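Local structure of ribose-phosphate pyrophosphokinase (5MP7) at residues A[25-30]-A[303-308]; A[62-67]-A[96-101]; A[115-120]-A[140-145]; A[134-139]-A[150-155]; A[156-161]-A[297-302]. The protein probably makes phosphoribosyl pyrophosphate by magnesium-dependent transfer of the pyrophosphoryl group of ATP to the 1-hydroxyl of ribose 5-phosphate. All blocks are in the same frame, centred on the assembly; numbering follows the deposited sequence.

Interaction 1: A[25-30]-A[303-308]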
# COMPACT_ATOMS: atom_id res chain seq x y z
N ASP A 25 14.54 -5.92 -59.60
CA ASP A 25 14.02 -4.98 -60.57
C ASP A 25 14.81 -5.00 -61.87
O ASP A 25 14.20 -4.97 -62.92
CB ASP A 25 14.00 -3.61 -59.92
CG ASP A 25 13.83 -2.48 -60.90
OD1 ASP A 25 12.66 -2.19 -61.28
OD2 ASP A 25 14.90 -1.89 -61.28
N GLN A 26 16.15 -5.05 -61.79
CA GLN A 26 16.99 -5.12 -63.01
C GLN A 26 16.75 -6.41 -63.80
O GLN A 26 16.66 -6.36 -65.01
CB GLN A 26 18.48 -5.06 -62.69
CG GLN A 26 19.01 -3.69 -62.31
CD GLN A 26 20.42 -3.73 -61.70
OE1 GLN A 26 21.16 -4.71 -61.80
NE2 GLN A 26 20.78 -2.65 -61.04
N VAL A 27 16.58 -7.54 -63.11
CA VAL A 27 16.34 -8.80 -63.78
C VAL A 27 14.97 -8.82 -64.45
O VAL A 27 14.84 -9.26 -65.57
CB VAL A 27 16.43 -9.96 -62.79
CG1 VAL A 27 15.87 -11.24 -63.42
CG2 VAL A 27 17.86 -10.22 -62.38
N ALA A 28 13.96 -8.35 -63.72
CA ALA A 28 12.60 -8.21 -64.23
C ALA A 28 12.53 -7.36 -65.49
O ALA A 28 11.84 -7.73 -66.43
CB ALA A 28 11.70 -7.61 -63.16
N LYS A 29 13.24 -6.24 -65.50
CA LYS A 29 13.31 -5.39 -66.69
C LYS A 29 13.92 -6.07 -67.86
O LYS A 29 13.40 -5.94 -68.93
CB LYS A 29 14.07 -4.12 -66.41
CG LYS A 29 13.15 -2.99 -65.97
CD LYS A 29 13.74 -2.19 -64.80
CE LYS A 29 13.10 -0.81 -64.79
NZ LYS A 29 13.52 0.21 -63.78
N GLU A 30 15.01 -6.80 -67.67
CA GLU A 30 15.67 -7.55 -68.79
C GLU A 30 14.77 -8.61 -69.40
O GLU A 30 14.82 -8.83 -70.61
CB GLU A 30 16.96 -8.23 -68.32
CG GLU A 30 18.00 -7.23 -67.80
CD GLU A 30 18.69 -6.45 -68.93
OE1 GLU A 30 18.16 -6.48 -70.08
OE2 GLU A 30 19.76 -5.82 -68.66
N PRO A 303 22.13 -9.02 -66.49
CA PRO A 303 21.97 -9.59 -67.85
C PRO A 303 22.31 -11.09 -67.89
O PRO A 303 21.63 -11.86 -68.57
CB PRO A 303 22.94 -8.79 -68.68
CG PRO A 303 23.08 -7.47 -67.95
CD PRO A 303 23.04 -7.85 -66.50
N LEU A 304 23.33 -11.49 -67.13
CA LEU A 304 23.72 -12.89 -66.99
C LEU A 304 22.60 -13.74 -66.34
O LEU A 304 22.28 -14.83 -66.82
CB LEU A 304 25.02 -12.99 -66.19
CG LEU A 304 25.66 -14.36 -66.00
CD1 LEU A 304 26.08 -14.99 -67.34
CD2 LEU A 304 26.87 -14.25 -65.06
N LEU A 305 22.03 -13.24 -65.24
CA LEU A 305 20.92 -13.90 -64.63
C LEU A 305 19.71 -13.99 -65.56
O LEU A 305 19.08 -15.03 -65.61
CB LEU A 305 20.52 -13.23 -63.31
CG LEU A 305 21.44 -13.52 -62.14
CD1 LEU A 305 20.86 -12.90 -60.89
CD2 LEU A 305 21.68 -15.01 -61.90
N ALA A 306 19.39 -12.93 -66.29
CA ALA A 306 18.24 -12.95 -67.21
C ALA A 306 18.43 -13.97 -68.33
O ALA A 306 17.50 -14.68 -68.65
CB ALA A 306 17.95 -11.58 -67.77
N ASN A 307 19.63 -14.05 -68.89
CA ASN A 307 19.93 -15.06 -69.91
C ASN A 307 19.82 -16.48 -69.40
O ASN A 307 19.32 -17.34 -70.12
CB ASN A 307 21.32 -14.90 -70.49
CG ASN A 307 21.37 -13.95 -71.65
OD1 ASN A 307 21.01 -14.31 -72.76
ND2 ASN A 307 21.84 -12.76 -71.41
N THR A 308 20.28 -16.72 -68.18
CA THR A 308 20.15 -18.05 -67.59
C THR A 308 18.70 -18.44 -67.34
O THR A 308 18.32 -19.57 -67.63
CB THR A 308 20.91 -18.15 -66.26
OG1 THR A 308 22.26 -17.76 -66.46
CG2 THR A 308 20.94 -19.57 -65.76
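E30 and V27, one turn apart on helix 25-30, supply the side chains that meet helix 303-308. The closest pair is aliphatic: E30 CB lies 3.5 Å from A306 CB, and the methyl of A306 is small enough to let the two backbones come near, V27 CA and A306 CA being 5.7 Å apart. In V27 the branch that meets the partner helix is CG2, anti to the carbonyl carbon, which stops 4.1 Å from L305 CB. At the outer margin the E30 chain bends at chi2 (-75°), and the carboxylate comes to P303, where E30 OE2 is 3.8 Å from the ring carbon P303 CG. No hydrogen bond links the two segments, so the contact illustrates how helical segments can meet through apolar packing, with the charged end of E30 left at the exposed margin. The axes of the two short segments approach to 8.8 Å at a crossing angle of -52°.

The polar groups of helix 303-308 are served at home. P303 O accepts both N307 N and N307 ND2, from opposite faces of its plane, and L304 O accepts T308 OG1 (3.0 Å) as well as T308 N. Farther out, Q26 OE1 bonds to N283 ND2, from elsewhere in the chain. Both helices lie against the parallel sheet of the N-terminal domain: V27 packs on L64, and L305 on I96, P98 and V135, while L304 and T308 touch M153 of edge strand 150-153. A helix from the far end of the chain thereby shares a sheet with helix 21-31.

Interaction 2: A[62-67]-A[96-101]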
# COMPACT_ATOMS: atom_id res chain seq x y z
N PHE A 62 10.72 -18.83 -60.71
CA PHE A 62 12.11 -18.50 -60.42
C PHE A 62 12.12 -17.63 -59.17
O PHE A 62 11.53 -16.55 -59.14
CB PHE A 62 12.72 -17.80 -61.61
CG PHE A 62 12.81 -18.68 -62.80
CD1 PHE A 62 11.71 -18.88 -63.62
CD2 PHE A 62 13.98 -19.36 -63.09
CE1 PHE A 62 11.78 -19.75 -64.72
CE2 PHE A 62 14.06 -20.22 -64.19
CZ PHE A 62 12.96 -20.39 -65.02
N VAL A 63 12.73 -18.13 -58.11
CA VAL A 63 12.65 -17.47 -56.81
C VAL A 63 14.00 -16.87 -56.53
O VAL A 63 14.91 -17.57 -56.23
CB VAL A 63 12.32 -18.46 -55.70
CG1 VAL A 63 12.12 -17.73 -54.39
CG2 VAL A 63 11.09 -19.22 -56.09
N LEU A 64 14.10 -15.55 -56.64
CA LEU A 64 15.34 -14.84 -56.56
C LEU A 64 15.54 -14.26 -55.17
O LEU A 64 14.76 -13.46 -54.72
CB LEU A 64 15.35 -13.73 -57.60
CG LEU A 64 16.47 -12.68 -57.60
CD1 LEU A 64 17.87 -13.25 -57.65
CD2 LEU A 64 16.24 -11.78 -58.82
N GLN A 65 16.58 -14.69 -54.49
CA GLN A 65 16.93 -14.13 -53.21
C GLN A 65 18.45 -13.98 -53.09
O GLN A 65 19.21 -14.96 -53.20
CB GLN A 65 16.39 -15.03 -52.08
CG GLN A 65 16.63 -14.52 -50.68
CD GLN A 65 15.69 -13.37 -50.29
OE1 GLN A 65 15.68 -12.31 -50.91
NE2 GLN A 65 14.91 -13.58 -49.25
N SER A 66 18.88 -12.76 -52.80
CA SER A 66 20.25 -12.51 -52.39
C SER A 66 20.37 -12.68 -50.85
O SER A 66 19.38 -12.67 -50.16
CB SER A 66 20.62 -11.13 -52.82
OG SER A 66 22.00 -10.98 -52.75
N HIS A 67 21.58 -12.84 -50.32
CA HIS A 67 21.77 -13.23 -48.92
C HIS A 67 22.80 -12.37 -48.23
O HIS A 67 23.83 -12.86 -47.76
CB HIS A 67 22.16 -14.71 -48.82
CG HIS A 67 21.06 -15.62 -49.19
ND1 HIS A 67 20.85 -16.05 -50.48
CD2 HIS A 67 20.07 -16.17 -48.45
CE1 HIS A 67 19.78 -16.80 -50.53
NE2 HIS A 67 19.29 -16.90 -49.30
N ILE A 96 17.24 -19.23 -57.19
CA ILE A 96 18.38 -18.47 -57.65
C ILE A 96 19.04 -17.85 -56.42
O ILE A 96 18.43 -17.07 -55.71
CB ILE A 96 17.92 -17.38 -58.61
CG1 ILE A 96 17.40 -18.03 -59.88
CG2 ILE A 96 19.07 -16.47 -58.96
CD1 ILE A 96 16.59 -17.06 -60.68
N LEU A 97 20.29 -18.22 -56.19
CA LEU A 97 21.03 -17.69 -55.05
C LEU A 97 22.32 -17.07 -55.56
O LEU A 97 23.29 -17.76 -55.65
CB LEU A 97 21.35 -18.81 -54.08
CG LEU A 97 20.10 -19.44 -53.44
CD1 LEU A 97 19.63 -20.59 -54.27
CD2 LEU A 97 20.41 -19.96 -52.04
N PRO A 98 22.30 -15.78 -55.93
CA PRO A 98 23.47 -15.22 -56.60
C PRO A 98 24.73 -15.37 -55.76
O PRO A 98 25.78 -15.68 -56.30
CB PRO A 98 23.09 -13.76 -56.79
CG PRO A 98 21.61 -13.74 -56.82
CD PRO A 98 21.19 -14.81 -55.86
N PHE A 99 24.63 -15.16 -54.46
CA PHE A 99 25.69 -15.50 -53.51
C PHE A 99 25.19 -16.69 -52.68
O PHE A 99 24.19 -16.58 -51.96
CB PHE A 99 25.97 -14.28 -52.66
CG PHE A 99 26.90 -14.52 -51.50
CD1 PHE A 99 28.27 -14.42 -51.68
CD2 PHE A 99 26.40 -14.77 -50.22
CE1 PHE A 99 29.14 -14.59 -50.62
CE2 PHE A 99 27.26 -14.95 -49.16
CZ PHE A 99 28.63 -14.87 -49.36
N TYR A 100 25.85 -17.83 -52.82
CA TYR A 100 25.41 -19.07 -52.17
C TYR A 100 25.79 -19.03 -50.69
O TYR A 100 26.96 -18.98 -50.34
CB TYR A 100 26.04 -20.25 -52.87
CG TYR A 100 25.50 -21.59 -52.49
CD1 TYR A 100 25.92 -22.24 -51.32
CD2 TYR A 100 24.64 -22.28 -53.33
CE1 TYR A 100 25.48 -23.51 -51.00
CE2 TYR A 100 24.17 -23.57 -53.00
CZ TYR A 100 24.61 -24.18 -51.85
OH TYR A 100 24.19 -25.42 -51.49
N PRO A 101 24.80 -19.01 -49.81
CA PRO A 101 25.11 -18.96 -48.39
C PRO A 101 25.76 -20.23 -47.87
O PRO A 101 25.39 -21.33 -48.29
CB PRO A 101 23.72 -18.80 -47.73
CG PRO A 101 22.73 -19.19 -48.75
CD PRO A 101 23.39 -19.31 -50.08
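L64 and I96 pair side by side in the parallel strands 60-64 and 92-97 of a beta-alpha-beta unit, joined through helix 71-87. Two backbone bonds set the register: I96 N gives to V63 O at 3.0 Å, and Q65 N to I96 O at 3.3 Å. On the sheet face that L64 and I96 share, L64 CD1 lies 3.7 Å from I96 CG2 and 3.9 Å from P98 CG, the leucine and proline side chains crossing at about a right angle. I96 CD1 reaches the other way, to F62 CB, and approaches the F62 ring at its edge.

Farther along, at H67, the chemistry changes. The H67 ring has P101 CG over one face: this carbon stands above the centre of the imidazole, 3.9 Å from its centroid and only 7° off the normal, a CH-pi contact. L97 CD2 meets H67 CE1 obliquely at 3.6 Å. F99 continues toward the predicted substrate sites, meeting H260 edge to face and packing on N45 of a neighbouring subunit.

Buried polar groups here find partners in the same chain: Q65 NE2 bonds to E77 and W74 O, S66 OG to T284 O, and I96 O takes Q78 NE2 besides Q65 N. The contact therefore implies two kinds of hold in succession: amide bonds join the paired strands, while the imidazole of H67 is met across the contact by carbon, through the CH-pi approach of P101 and the methyl of L97.

Interaction 3: A[115-120]-A[140-145]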
# COMPACT_ATOMS: atom_id res chain seq x y z
N ILE A 115 29.02 -29.71 -42.65
CA ILE A 115 29.24 -29.26 -44.01
C ILE A 115 28.02 -28.44 -44.37
O ILE A 115 27.06 -28.93 -44.96
CB ILE A 115 29.50 -30.42 -44.99
CG1 ILE A 115 30.65 -31.25 -44.47
CG2 ILE A 115 29.87 -29.85 -46.34
CD1 ILE A 115 31.05 -32.44 -45.32
N SER A 116 28.05 -27.20 -43.95
CA SER A 116 26.87 -26.34 -44.06
C SER A 116 26.41 -26.07 -45.48
O SER A 116 25.23 -25.86 -45.69
CB SER A 116 27.15 -25.03 -43.38
OG SER A 116 27.17 -25.26 -42.02
N ALA A 117 27.34 -26.03 -46.43
CA ALA A 117 26.99 -25.83 -47.83
C ALA A 117 26.14 -26.98 -48.35
O ALA A 117 25.26 -26.79 -49.18
CB ALA A 117 28.23 -25.66 -48.68
N ARG A 118 26.42 -28.19 -47.88
CA ARG A 118 25.64 -29.36 -48.25
C ARG A 118 24.26 -29.30 -47.57
O ARG A 118 23.25 -29.66 -48.18
CB ARG A 118 26.40 -30.67 -47.93
CG ARG A 118 25.56 -31.96 -48.02
CD ARG A 118 24.97 -32.16 -49.39
NE ARG A 118 23.92 -33.15 -49.54
CZ ARG A 118 24.06 -34.43 -49.89
NH1 ARG A 118 22.98 -35.16 -50.06
NH2 ARG A 118 25.25 -35.01 -50.05
N LEU A 119 24.21 -28.84 -46.33
CA LEU A 119 22.93 -28.71 -45.63
C LEU A 119 22.00 -27.73 -46.34
O LEU A 119 20.85 -28.01 -46.50
CB LEU A 119 23.12 -28.27 -44.18
CG LEU A 119 21.86 -28.01 -43.35
CD1 LEU A 119 21.11 -29.30 -43.09
CD2 LEU A 119 22.25 -27.32 -42.06
N VAL A 120 22.54 -26.61 -46.84
CA VAL A 120 21.75 -25.65 -47.60
C VAL A 120 21.12 -26.29 -48.83
O VAL A 120 19.94 -26.05 -49.12
CB VAL A 120 22.59 -24.45 -48.01
CG1 VAL A 120 21.89 -23.57 -49.05
CG2 VAL A 120 22.91 -23.60 -46.79
N ASP A 140 33.78 -25.23 -57.10
CA ASP A 140 32.99 -25.76 -58.17
C ASP A 140 32.28 -27.07 -57.76
O ASP A 140 31.22 -27.39 -58.26
CB ASP A 140 33.87 -26.00 -59.40
CG ASP A 140 34.64 -24.71 -59.86
OD1 ASP A 140 34.82 -23.78 -59.05
OD2 ASP A 140 35.09 -24.66 -61.04
N GLN A 141 32.83 -27.78 -56.79
CA GLN A 141 32.26 -29.05 -56.34
C GLN A 141 30.93 -28.91 -55.65
O GLN A 141 30.19 -29.88 -55.59
CB GLN A 141 33.23 -29.83 -55.44
CG GLN A 141 34.41 -30.43 -56.19
CD GLN A 141 35.42 -29.38 -56.58
OE1 GLN A 141 35.68 -28.45 -55.83
NE2 GLN A 141 35.97 -29.50 -57.79
N ILE A 142 30.61 -27.71 -55.14
CA ILE A 142 29.28 -27.44 -54.56
C ILE A 142 28.13 -27.79 -55.54
O ILE A 142 27.02 -28.09 -55.13
CB ILE A 142 29.19 -25.96 -54.09
CG1 ILE A 142 30.07 -25.79 -52.86
CG2 ILE A 142 27.77 -25.56 -53.75
CD1 ILE A 142 30.27 -24.37 -52.41
N GLN A 143 28.42 -27.73 -56.83
CA GLN A 143 27.52 -28.17 -57.87
C GLN A 143 27.05 -29.64 -57.65
O GLN A 143 25.89 -29.96 -57.87
CB GLN A 143 28.25 -28.01 -59.19
CG GLN A 143 27.41 -28.00 -60.44
CD GLN A 143 28.27 -27.76 -61.68
OE1 GLN A 143 29.41 -28.25 -61.79
NE2 GLN A 143 27.72 -27.01 -62.63
N GLY A 144 27.90 -30.49 -57.12
CA GLY A 144 27.50 -31.84 -56.75
C GLY A 144 26.75 -32.04 -55.44
O GLY A 144 26.33 -33.17 -55.14
N PHE A 145 26.53 -30.98 -54.67
CA PHE A 145 25.80 -31.08 -53.42
C PHE A 145 24.32 -31.19 -53.56
O PHE A 145 23.65 -31.51 -52.60
CB PHE A 145 26.10 -29.87 -52.54
CG PHE A 145 27.48 -29.87 -51.93
CD1 PHE A 145 28.40 -30.87 -52.17
CD2 PHE A 145 27.83 -28.83 -51.10
CE1 PHE A 145 29.67 -30.82 -51.61
CE2 PHE A 145 29.09 -28.78 -50.54
CZ PHE A 145 30.01 -29.79 -50.78
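The carbonyl oxygen of I115, whose CG2 comes near F145, receives L119 N at 3.2 Å and, more weakly, R118 N at 3.1 Å. With I115 in the N-cap position, these bonds wind the first turn of the helix on which F145 rests. The F145 ring is clasped from three directions. R118 CB lies over one face, toward the rim, in a CH-pi contact 4.2 Å from the centroid. I142 CA stands over the centre of the opposite face. A117 CB meets the edge in plane, 3.7 Å from F145 CE2. I115 CG2 comes at the ring obliquely, 4.4 Å from the same CE2.

R118 carries its polar end past the phenyl group. The chain bends at chi2 (59°), F145 O lies over a face of the guanidinium, and the 3.5 Å between R118 NE and that oxygen is no hydrogen bond because the angle is poor. NE instead makes a salt bridge with D122 one turn on. As an example of how an aromatic residue can anchor a loop, the contact fastens the 3-10 segment 140-144, which follows strand 131-135, to the start of helix 116-127, beside D83 and R87 of a neighbouring subunit.

Interaction 4: A[134-139]-A[150-155]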
# COMPACT_ATOMS: atom_id res chain seq x y z
N SER A 134 23.39 -20.34 -59.36
CA SER A 134 24.27 -19.53 -58.53
C SER A 134 25.39 -18.94 -59.35
O SER A 134 25.65 -19.37 -60.48
CB SER A 134 24.80 -20.41 -57.41
OG SER A 134 25.18 -19.63 -56.29
N VAL A 135 26.07 -17.95 -58.79
CA VAL A 135 27.15 -17.29 -59.50
C VAL A 135 28.42 -17.48 -58.70
O VAL A 135 28.45 -17.12 -57.53
CB VAL A 135 26.89 -15.77 -59.67
CG1 VAL A 135 28.00 -15.12 -60.50
CG2 VAL A 135 25.53 -15.52 -60.32
N ASP A 136 29.47 -17.96 -59.37
CA ASP A 136 30.80 -18.07 -58.78
C ASP A 136 30.86 -18.65 -57.37
O ASP A 136 31.24 -17.99 -56.38
CB ASP A 136 31.60 -16.76 -58.91
CG ASP A 136 32.11 -16.51 -60.35
OD1 ASP A 136 32.60 -17.45 -61.03
OD2 ASP A 136 31.99 -15.35 -60.82
N LEU A 137 30.46 -19.91 -57.29
CA LEU A 137 30.59 -20.69 -56.09
C LEU A 137 32.03 -20.67 -55.56
O LEU A 137 32.99 -20.65 -56.31
CB LEU A 137 30.14 -22.12 -56.36
CG LEU A 137 28.70 -22.24 -56.81
CD1 LEU A 137 28.45 -23.60 -57.44
CD2 LEU A 137 27.76 -21.99 -55.64
N HIS A 138 32.15 -20.70 -54.24
CA HIS A 138 33.45 -20.73 -53.59
C HIS A 138 34.29 -21.91 -54.09
O HIS A 138 35.50 -21.77 -54.28
CB HIS A 138 33.25 -20.81 -52.08
CG HIS A 138 34.52 -20.82 -51.31
ND1 HIS A 138 35.28 -19.68 -51.14
CD2 HIS A 138 35.17 -21.81 -50.66
CE1 HIS A 138 36.35 -19.98 -50.42
NE2 HIS A 138 36.30 -21.26 -50.12
N THR A 139 33.65 -23.07 -54.28
CA THR A 139 34.24 -24.22 -54.99
C THR A 139 33.26 -24.78 -55.97
O THR A 139 32.07 -24.85 -55.68
CB THR A 139 34.63 -25.38 -54.05
OG1 THR A 139 33.67 -25.49 -52.98
CG2 THR A 139 36.07 -25.18 -53.48
N VAL A 150 22.21 -27.92 -61.45
CA VAL A 150 22.76 -26.73 -60.82
C VAL A 150 23.49 -25.93 -61.88
O VAL A 150 24.54 -26.34 -62.32
CB VAL A 150 23.78 -27.06 -59.72
CG1 VAL A 150 24.42 -25.79 -59.17
CG2 VAL A 150 23.11 -27.84 -58.62
N ASP A 151 22.94 -24.81 -62.29
CA ASP A 151 23.61 -23.93 -63.28
C ASP A 151 24.57 -23.01 -62.57
O ASP A 151 24.16 -22.14 -61.79
CB ASP A 151 22.56 -23.18 -64.13
CG ASP A 151 22.02 -24.04 -65.30
OD1 ASP A 151 22.76 -24.20 -66.30
OD2 ASP A 151 20.88 -24.57 -65.24
N HIS A 152 25.87 -23.23 -62.77
CA HIS A 152 26.91 -22.48 -62.07
C HIS A 152 27.44 -21.42 -63.01
O HIS A 152 28.27 -21.69 -63.85
CB HIS A 152 28.04 -23.41 -61.64
CG HIS A 152 29.21 -22.72 -60.99
ND1 HIS A 152 30.39 -23.38 -60.72
CD2 HIS A 152 29.41 -21.44 -60.58
CE1 HIS A 152 31.25 -22.55 -60.16
NE2 HIS A 152 30.68 -21.37 -60.07
N MET A 153 26.96 -20.21 -62.84
CA MET A 153 27.30 -19.10 -63.74
C MET A 153 28.58 -18.42 -63.31
O MET A 153 28.89 -18.31 -62.13
CB MET A 153 26.14 -18.09 -63.78
CG MET A 153 24.81 -18.69 -64.23
SD MET A 153 24.91 -19.51 -65.86
CE MET A 153 25.33 -21.23 -65.57
N ARG A 154 29.33 -17.99 -64.30
CA ARG A 154 30.61 -17.37 -64.05
C ARG A 154 30.61 -15.92 -64.46
O ARG A 154 30.15 -15.59 -65.52
CB ARG A 154 31.70 -18.11 -64.82
CG ARG A 154 32.44 -19.14 -64.00
CD ARG A 154 31.76 -20.48 -64.06
NE ARG A 154 32.68 -21.52 -63.59
CZ ARG A 154 32.42 -22.82 -63.62
NH1 ARG A 154 31.26 -23.28 -64.15
NH2 ARG A 154 33.33 -23.67 -63.14
N ALA A 155 31.19 -15.06 -63.63
CA ALA A 155 31.35 -13.64 -63.92
C ALA A 155 32.70 -13.31 -64.57
O ALA A 155 32.99 -12.15 -64.84
CB ALA A 155 31.18 -12.84 -62.63
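S134 and V135 pair with H152 and M153 in parallel register, the last step of the five-stranded N-terminal sheet, whose edge within the chain is strand 150-153. S134 N gives to D151 O at 3.1 Å, M153 N to S134 O at 2.8 Å, and D136 N to M153 O at 2.8 Å. The S134 hydroxyl bonds back to L97 O of the neighbouring strand.

At D136 the strand gives way to a left-handed backbone conformation, and the side chain takes over the pairing. Its OD2 accepts A155 N at 2.9 Å, on the syn side but 33° out of the carboxylate plane. T259 OG1 is a second partner of OD2, while D136 O bonds to H260 NE2. OD1 rests against aliphatic R154 CG. Thus a carboxylate oxygen stands in for a backbone carbonyl as acceptor, just ahead of H138, a predicted magnesium ligand that is itself bonded to D231.

R154 folds back over H152, its CZ 3.5 Å above the imidazole plane, toward the rim. NH1 makes a weak bond to H152 O, and the stronger partner of the guanidinium is D140, a salt bridge. The opposite face of the H152 ring is filled by L137, whose CD1 methyl stands above the ring centre, 3.8 Å from the centroid and 10° off the normal.

Interaction 5: A[156-161]-A[297-302]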
# COMPACT_ATOMS: atom_id res chain seq x y z
N GLN A 156 33.55 -14.32 -64.76
CA GLN A 156 34.88 -14.13 -65.28
C GLN A 156 34.94 -13.33 -66.57
O GLN A 156 35.72 -12.41 -66.66
CB GLN A 156 35.53 -15.48 -65.51
CG GLN A 156 36.97 -15.38 -65.92
CD GLN A 156 37.58 -16.73 -66.15
OE1 GLN A 156 37.09 -17.78 -65.67
NE2 GLN A 156 38.64 -16.73 -66.92
N LYS A 157 34.16 -13.71 -67.57
CA LYS A 157 34.11 -12.98 -68.83
C LYS A 157 33.72 -11.52 -68.60
O LYS A 157 34.29 -10.64 -69.22
CB LYS A 157 33.15 -13.62 -69.82
CG LYS A 157 33.71 -14.85 -70.51
CD LYS A 157 32.99 -15.10 -71.84
CE LYS A 157 33.65 -16.20 -72.66
NZ LYS A 157 33.09 -17.53 -72.32
N LEU A 158 32.76 -11.28 -67.73
CA LEU A 158 32.32 -9.95 -67.41
C LEU A 158 33.43 -9.11 -66.76
O LEU A 158 33.67 -7.97 -67.15
CB LEU A 158 31.07 -10.00 -66.51
CG LEU A 158 30.51 -8.71 -65.91
CD1 LEU A 158 29.81 -7.86 -66.97
CD2 LEU A 158 29.55 -9.07 -64.78
N LEU A 159 34.10 -9.66 -65.75
CA LEU A 159 35.14 -8.94 -65.05
C LEU A 159 36.41 -8.75 -65.90
O LEU A 159 36.98 -7.68 -65.89
CB LEU A 159 35.47 -9.60 -63.73
CG LEU A 159 34.35 -9.60 -62.67
CD1 LEU A 159 34.54 -10.73 -61.65
CD2 LEU A 159 34.30 -8.30 -61.92
N THR A 160 36.83 -9.76 -66.66
CA THR A 160 38.04 -9.66 -67.48
C THR A 160 37.79 -8.83 -68.70
O THR A 160 38.68 -8.18 -69.16
CB THR A 160 38.65 -11.04 -67.90
OG1 THR A 160 37.70 -11.83 -68.60
CG2 THR A 160 39.11 -11.81 -66.66
N GLY A 161 36.58 -8.87 -69.23
CA GLY A 161 36.18 -7.99 -70.32
C GLY A 161 36.33 -6.52 -69.93
O GLY A 161 36.83 -5.72 -70.69
N THR A 297 33.94 0.05 -58.26
CA THR A 297 33.14 -0.05 -59.48
C THR A 297 32.26 -1.27 -59.37
O THR A 297 32.72 -2.32 -58.98
CB THR A 297 34.05 -0.24 -60.67
OG1 THR A 297 34.92 0.90 -60.76
CG2 THR A 297 33.25 -0.41 -61.95
N VAL A 298 30.97 -1.12 -59.67
CA VAL A 298 30.01 -2.21 -59.57
C VAL A 298 29.46 -2.52 -60.92
O VAL A 298 28.93 -1.64 -61.58
CB VAL A 298 28.86 -1.87 -58.61
CG1 VAL A 298 27.91 -3.03 -58.48
CG2 VAL A 298 29.44 -1.54 -57.23
N LEU A 299 29.61 -3.77 -61.34
CA LEU A 299 29.05 -4.19 -62.63
C LEU A 299 27.82 -5.00 -62.36
O LEU A 299 27.73 -5.66 -61.33
CB LEU A 299 30.04 -5.01 -63.41
CG LEU A 299 31.42 -4.35 -63.60
CD1 LEU A 299 32.36 -5.38 -64.21
CD2 LEU A 299 31.37 -3.09 -64.48
N SER A 300 26.84 -4.93 -63.25
CA SER A 300 25.60 -5.63 -63.03
C SER A 300 25.70 -7.09 -63.43
O SER A 300 26.16 -7.39 -64.51
CB SER A 300 24.46 -4.99 -63.82
OG SER A 300 23.21 -5.55 -63.37
N ILE A 301 25.21 -7.98 -62.57
CA ILE A 301 25.05 -9.38 -62.90
C ILE A 301 23.67 -9.69 -63.55
O ILE A 301 23.41 -10.82 -63.91
CB ILE A 301 25.26 -10.25 -61.62
CG1 ILE A 301 25.80 -11.61 -62.00
CG2 ILE A 301 24.01 -10.38 -60.75
CD1 ILE A 301 27.30 -11.59 -62.18
N ALA A 302 22.81 -8.69 -63.68
CA ALA A 302 21.46 -8.91 -64.13
C ALA A 302 21.36 -9.52 -65.51
O ALA A 302 20.53 -10.42 -65.70
CB ALA A 302 20.64 -7.65 -64.04
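L158 projects from helix 156-161 toward L299, and its side chain can be followed outward. CB points at the other segment without touching it. Next, CG lies anti to the backbone N (chi1 173°) and comes within 4.2 Å of L299 CD1. From this branch point L158 CD2 reaches farther along the partner chain, to S300 O at 3.8 Å and I301 CD1 at 4.3 Å. The other methyl, L158 CD1, is 4.4 Å from S300 O. The L158 and L299 side chains slide past each other in opposite directions. L299 CD1 also lies 4.1 Å from L158 O and meets L159 CD2.

The contact lies within the second of the two PRTase-like domains: it packs helix 156-167, which enters the second sheet at strand 172-176, against strand 296-299, an outermost strand of that sheet within the chain. No hydrogen bond crosses between the segments. Polar groups are met locally instead. Q156 O accepts both T160 N and T160 OG1, the hydroxyl at 2.8 Å. S300 OG takes A302 N at 3.2 Å, a capping bond at the start of helix 302-314, and bonds also to Q26 OE1 of helix 21-31.

In the fold
Interaction 2 is wholly buried, and interaction 1, though its margin is exposed, is largely so; interactions 3, 4 and 5 lie partly open. Interactions 2 and 4 belong to one sheet, on neighbouring strands 92-97 and 131-135, and rely on backbone hydrogen bonds, whereas 1, 3 and 5 have no hydrogen bond across them. Interaction 1 packs against both strand contacts through L305. Interaction 5 touches 1 through Q26 and S300, and 4 through I301; strand 296-299 and helix 302-314 follow each other in the chain. Interaction 3, about 25 Å from both 1 and 5 between centres, reaches 4 by the D140–R154 salt bridge and 2 by Y100; like 2, it touches a neighbouring subunit.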